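Local structure of 1,3,6,8-tetrahydroxynaphthalene synthase (Streptomyces coelicolor, 1U0M) at the interface of chains A and B. The protein condenses five malonyl-CoA-derived units into a pentaketide and cyclises it to 1,3,6,8-tetrahydroxynaphthalene, a precursor in melanin biosynthesis. Residues are numbered along the deposited sequence; one frame, centred on the assembly and turned at random. Chains: chain A/B, putative polyketide synthase.

Contact 1: the interface of chains A and B. Residues chain A 222, 224-225, 227; chain B 124-125, 128-129.
The loop that follows strand 214-222 of chain A lies against helix 122-129 of chain B in the homodimer of this thiolase-fold enzyme of the chalcone/stilbene synthase family. A:Lys225 reaches across to B:Glu129, the two side chains meeting at about a right angle. Its ammonium NZ stands 3.1 Å from carboxylate OE1 of B:Glu129, a salt bridge whose hydrogen bond is weak, and 3.2 Å from OE2. A long lysine suits this place because it can span the gap while its backbone stays in the loop. On its own chain NZ also makes a loose salt bridge, weak as a hydrogen bond, with OE2 of A:Glu227 at 3.4 Å, so one cation serves two carboxylates, which reach it from neighbouring directions. Packing against B:Trp125 probably helps to place B:Glu129, whose CG lies 3.3 Å above the ring plane, towards the rim. A:Glu227 folds at its second torsion (chi2 95°), bringing OE2 over the flat amide of B:Asn128, too close to CG to be trusted in detail, with carboxylate and amide planes 38° apart, while its CG packs 4.0 Å from CA of B:Trp125. As built, B:Asn128 ND2 faces the backbone N of A:Lys225 at 2.8 Å, two donors together, and its OD1 lies 3.0 Å from OE2 of A:Glu227, two acceptors. The amide orientation is therefore doubtful; turned over, its oxygen could accept from the lysine N-H. The CD1 methyl of A:Leu222 packs against the end of this amide, whichever atom is there. Replacing A:Glu227 with an alanine would probably take away one of the lysine's counter-charges and uncover the asparagine amide.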
# COMPACT_ATOMS: atom_id res chain seq x y z
N LEU A 222 5.61 -14.63 8.60
CA LEU A 222 6.63 -14.42 7.58
C LEU A 222 7.67 -15.54 7.61
O LEU A 222 8.35 -15.73 8.61
CB LEU A 222 7.33 -13.07 7.80
CG LEU A 222 8.23 -12.47 6.72
CD1 LEU A 222 9.49 -13.30 6.53
CD2 LEU A 222 7.44 -12.36 5.42
N PRO A 224 10.94 -16.93 7.45
CA PRO A 224 12.30 -16.38 7.52
C PRO A 224 13.14 -16.60 6.27
O PRO A 224 13.08 -17.65 5.63
CB PRO A 224 12.89 -17.09 8.74
CG PRO A 224 11.68 -17.24 9.63
CD PRO A 224 10.62 -17.70 8.66
N LYS A 225 13.94 -15.58 5.95
CA LYS A 225 14.82 -15.59 4.79
C LYS A 225 14.25 -16.13 3.49
O LYS A 225 14.77 -17.08 2.91
CB LYS A 225 16.13 -16.32 5.13
CG LYS A 225 17.16 -15.40 5.78
CD LYS A 225 17.41 -14.17 4.90
CE LYS A 225 18.23 -13.10 5.61
NZ LYS A 225 18.20 -11.79 4.88
N GLU A 227 12.62 -13.48 1.51
CA GLU A 227 12.27 -12.16 1.00
C GLU A 227 12.28 -12.06 -0.52
O GLU A 227 11.35 -11.52 -1.11
CB GLU A 227 13.20 -11.08 1.57
CG GLU A 227 13.21 -11.01 3.07
CD GLU A 227 14.34 -11.82 3.70
OE1 GLU A 227 14.76 -12.86 3.11
OE2 GLU A 227 14.80 -11.43 4.79
N ALA B 124 9.30 -6.83 5.03
CA ALA B 124 9.69 -8.23 5.07
C ALA B 124 11.17 -8.33 5.47
O ALA B 124 11.52 -9.08 6.38
CB ALA B 124 9.48 -8.88 3.70
N TRP B 125 12.02 -7.58 4.78
CA TRP B 125 13.46 -7.56 5.05
C TRP B 125 13.74 -7.08 6.47
O TRP B 125 14.64 -7.59 7.14
CB TRP B 125 14.17 -6.65 4.06
CG TRP B 125 15.64 -6.52 4.30
CD1 TRP B 125 16.63 -7.35 3.85
CD2 TRP B 125 16.30 -5.47 5.02
NE1 TRP B 125 17.86 -6.88 4.23
CE2 TRP B 125 17.69 -5.72 4.95
CE3 TRP B 125 15.85 -4.34 5.71
CZ2 TRP B 125 18.63 -4.88 5.54
CZ3 TRP B 125 16.79 -3.50 6.30
CH2 TRP B 125 18.16 -3.77 6.21
N ASN B 128 13.16 -9.64 9.34
CA ASN B 128 14.28 -10.56 9.46
C ASN B 128 15.52 -9.98 10.12
O ASN B 128 15.83 -10.31 11.27
CB ASN B 128 14.69 -11.09 8.08
CG ASN B 128 13.62 -11.91 7.43
OD1 ASN B 128 12.63 -11.38 6.93
ND2 ASN B 128 13.80 -13.22 7.43
N GLU B 129 16.23 -9.12 9.39
CA GLU B 129 17.45 -8.50 9.89
C GLU B 129 17.21 -7.76 11.20
O GLU B 129 18.03 -7.82 12.11
CB GLU B 129 18.02 -7.52 8.85
CG GLU B 129 17.98 -8.03 7.42
CD GLU B 129 18.34 -9.49 7.29
OE1 GLU B 129 17.43 -10.34 7.45
OE2 GLU B 129 19.53 -9.81 7.04

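Contact 2: the interface of chains A and B. Residues chain A 227, 230-232, 343; chain B 117, 119-120.
The cis-Met-Pro loop typical of chalcone synthase-like enzymes, through which each monomer sends a methionine towards its partner's active-site cavity, is here B:Met119 and B:Pro120. It runs into chain A between strand 230-235 and A:Pro343, a residue of the conserved GFGPG loop. Backbone pairing sets the register: A:Tyr232 N donates to the carbonyl O of B:Met119 at 2.9 Å, lying in the carbonyl plane with 155° at the hydrogen. Beside this bond, water 1 is held 3.1 Å from B:Met119 N and also touches the carbonyl O of A:Tyr232, linking the two backbones a second time. Because these bonds use main-chain atoms, the side chains are left to do the packing.

B:Met119 has more of its surface buried by chain A than any other residue of the patch. Its CG stands opposite the backbone N (chi1 173°), which carries the chain between proline and tyrosine before it turns at the sulfur. On one side its CG meets CG of A:Pro343 at 3.5 Å, the proline ring lying obliquely to the methionine chain. On the other, the sulfur SD is 3.8 Å from CD1 of A:Tyr232, the two side chains running alongside each other in the same direction. An unbranched thioether suits such a slot, being slim, flexible and apolar. B:Phe117 adds a ring carbon, CE1, 4.0 Å from CD1 of A:Tyr232.

The cis peptide bends the chain sharply after the methionine, and B:Pro120 continues the apolar surface. Its CB rests 3.7 Å from CB of A:Pro343, two rings whose closure restricts side-chain torsion, so they fit together with little freedom to lose. CD, the ring carbon next to N, faces the carbonyl O of A:Glu227 at 3.3 Å and lies 3.8 Å from CB of A:Met231.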
# COMPACT_ATOMS: atom_id res chain seq x y z
N GLU A 227 12.62 -13.48 1.51
CA GLU A 227 12.27 -12.16 1.00
C GLU A 227 12.28 -12.06 -0.52
O GLU A 227 11.35 -11.52 -1.11
CB GLU A 227 13.20 -11.08 1.57
CG GLU A 227 13.21 -11.01 3.07
CD GLU A 227 14.34 -11.82 3.70
OE1 GLU A 227 14.76 -12.86 3.11
OE2 GLU A 227 14.80 -11.43 4.79
N ILE A 230 9.56 -14.59 -3.81
CA ILE A 230 8.40 -14.23 -4.63
C ILE A 230 8.44 -12.70 -4.67
O ILE A 230 7.94 -12.02 -3.78
CB ILE A 230 7.08 -14.72 -4.02
CG1 ILE A 230 7.23 -16.19 -3.58
CG2 ILE A 230 5.98 -14.61 -5.07
CD1 ILE A 230 5.97 -16.81 -3.01
N MET A 231 9.05 -12.17 -5.72
CA MET A 231 9.24 -10.73 -5.82
C MET A 231 9.20 -10.15 -7.23
O MET A 231 9.13 -10.86 -8.23
CB MET A 231 10.61 -10.38 -5.25
CG MET A 231 11.74 -10.91 -6.15
SD MET A 231 13.38 -10.72 -5.47
CE MET A 231 13.66 -8.93 -5.79
N TYR A 232 9.30 -8.83 -7.26
CA TYR A 232 9.32 -8.10 -8.51
C TYR A 232 10.71 -7.50 -8.76
O TYR A 232 11.34 -7.00 -7.85
CB TYR A 232 8.32 -6.93 -8.44
CG TYR A 232 6.94 -7.21 -8.99
CD1 TYR A 232 5.86 -6.40 -8.63
CD2 TYR A 232 6.71 -8.25 -9.88
CE1 TYR A 232 4.59 -6.61 -9.15
CE2 TYR A 232 5.44 -8.48 -10.41
CZ TYR A 232 4.39 -7.65 -10.04
OH TYR A 232 3.13 -7.83 -10.58
N PRO A 343 4.45 -12.48 -1.64
CA PRO A 343 5.68 -11.77 -1.30
C PRO A 343 6.00 -11.71 0.20
O PRO A 343 5.17 -11.28 1.00
CB PRO A 343 5.44 -10.39 -1.90
CG PRO A 343 4.70 -10.72 -3.15
CD PRO A 343 3.70 -11.76 -2.69
N PHE B 117 9.72 1.65 -5.71
CA PHE B 117 8.80 0.55 -5.62
C PHE B 117 9.46 -0.82 -5.49
O PHE B 117 10.36 -1.16 -6.26
CB PHE B 117 7.86 0.56 -6.82
CG PHE B 117 6.76 -0.45 -6.72
CD1 PHE B 117 6.95 -1.75 -7.17
CD2 PHE B 117 5.56 -0.11 -6.13
CE1 PHE B 117 5.95 -2.70 -7.03
CE2 PHE B 117 4.54 -1.06 -5.98
CZ PHE B 117 4.74 -2.36 -6.43
N MET B 119 8.55 -5.12 -4.22
CA MET B 119 7.63 -6.13 -3.74
C MET B 119 8.40 -7.42 -3.55
O MET B 119 8.95 -7.96 -4.50
CB MET B 119 6.50 -6.37 -4.72
CG MET B 119 5.64 -7.54 -4.29
SD MET B 119 4.36 -7.93 -5.45
CE MET B 119 3.08 -6.91 -4.82
N PRO B 120 8.43 -7.95 -2.32
CA PRO B 120 7.77 -7.37 -1.15
C PRO B 120 8.39 -6.02 -0.77
O PRO B 120 9.48 -5.69 -1.25
CB PRO B 120 8.00 -8.42 -0.08
CG PRO B 120 9.36 -8.92 -0.42
CD PRO B 120 9.24 -9.11 -1.92
O HOH W 1 11.18 -5.77 -5.65

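Contacts 1 and 2 have centres about 11 Å apart and share A:Glu227, whose carboxylate serves contact 1 while its carbonyl borders contact 2. Chain A's loop and the strand after it thus face a consecutive stretch of chain B, from the cis-proline loop into helix 122-129. The centre of the polar contact 1 is about 16 Å, and that of the more apolar contact 2 about 9 Å, from the active-site A:Cys146, so dimer formation probably helps shape the reaction chamber. The two-fold symmetry repeats both patches with the chains exchanged, so each active site probably receives the same contribution from its partner.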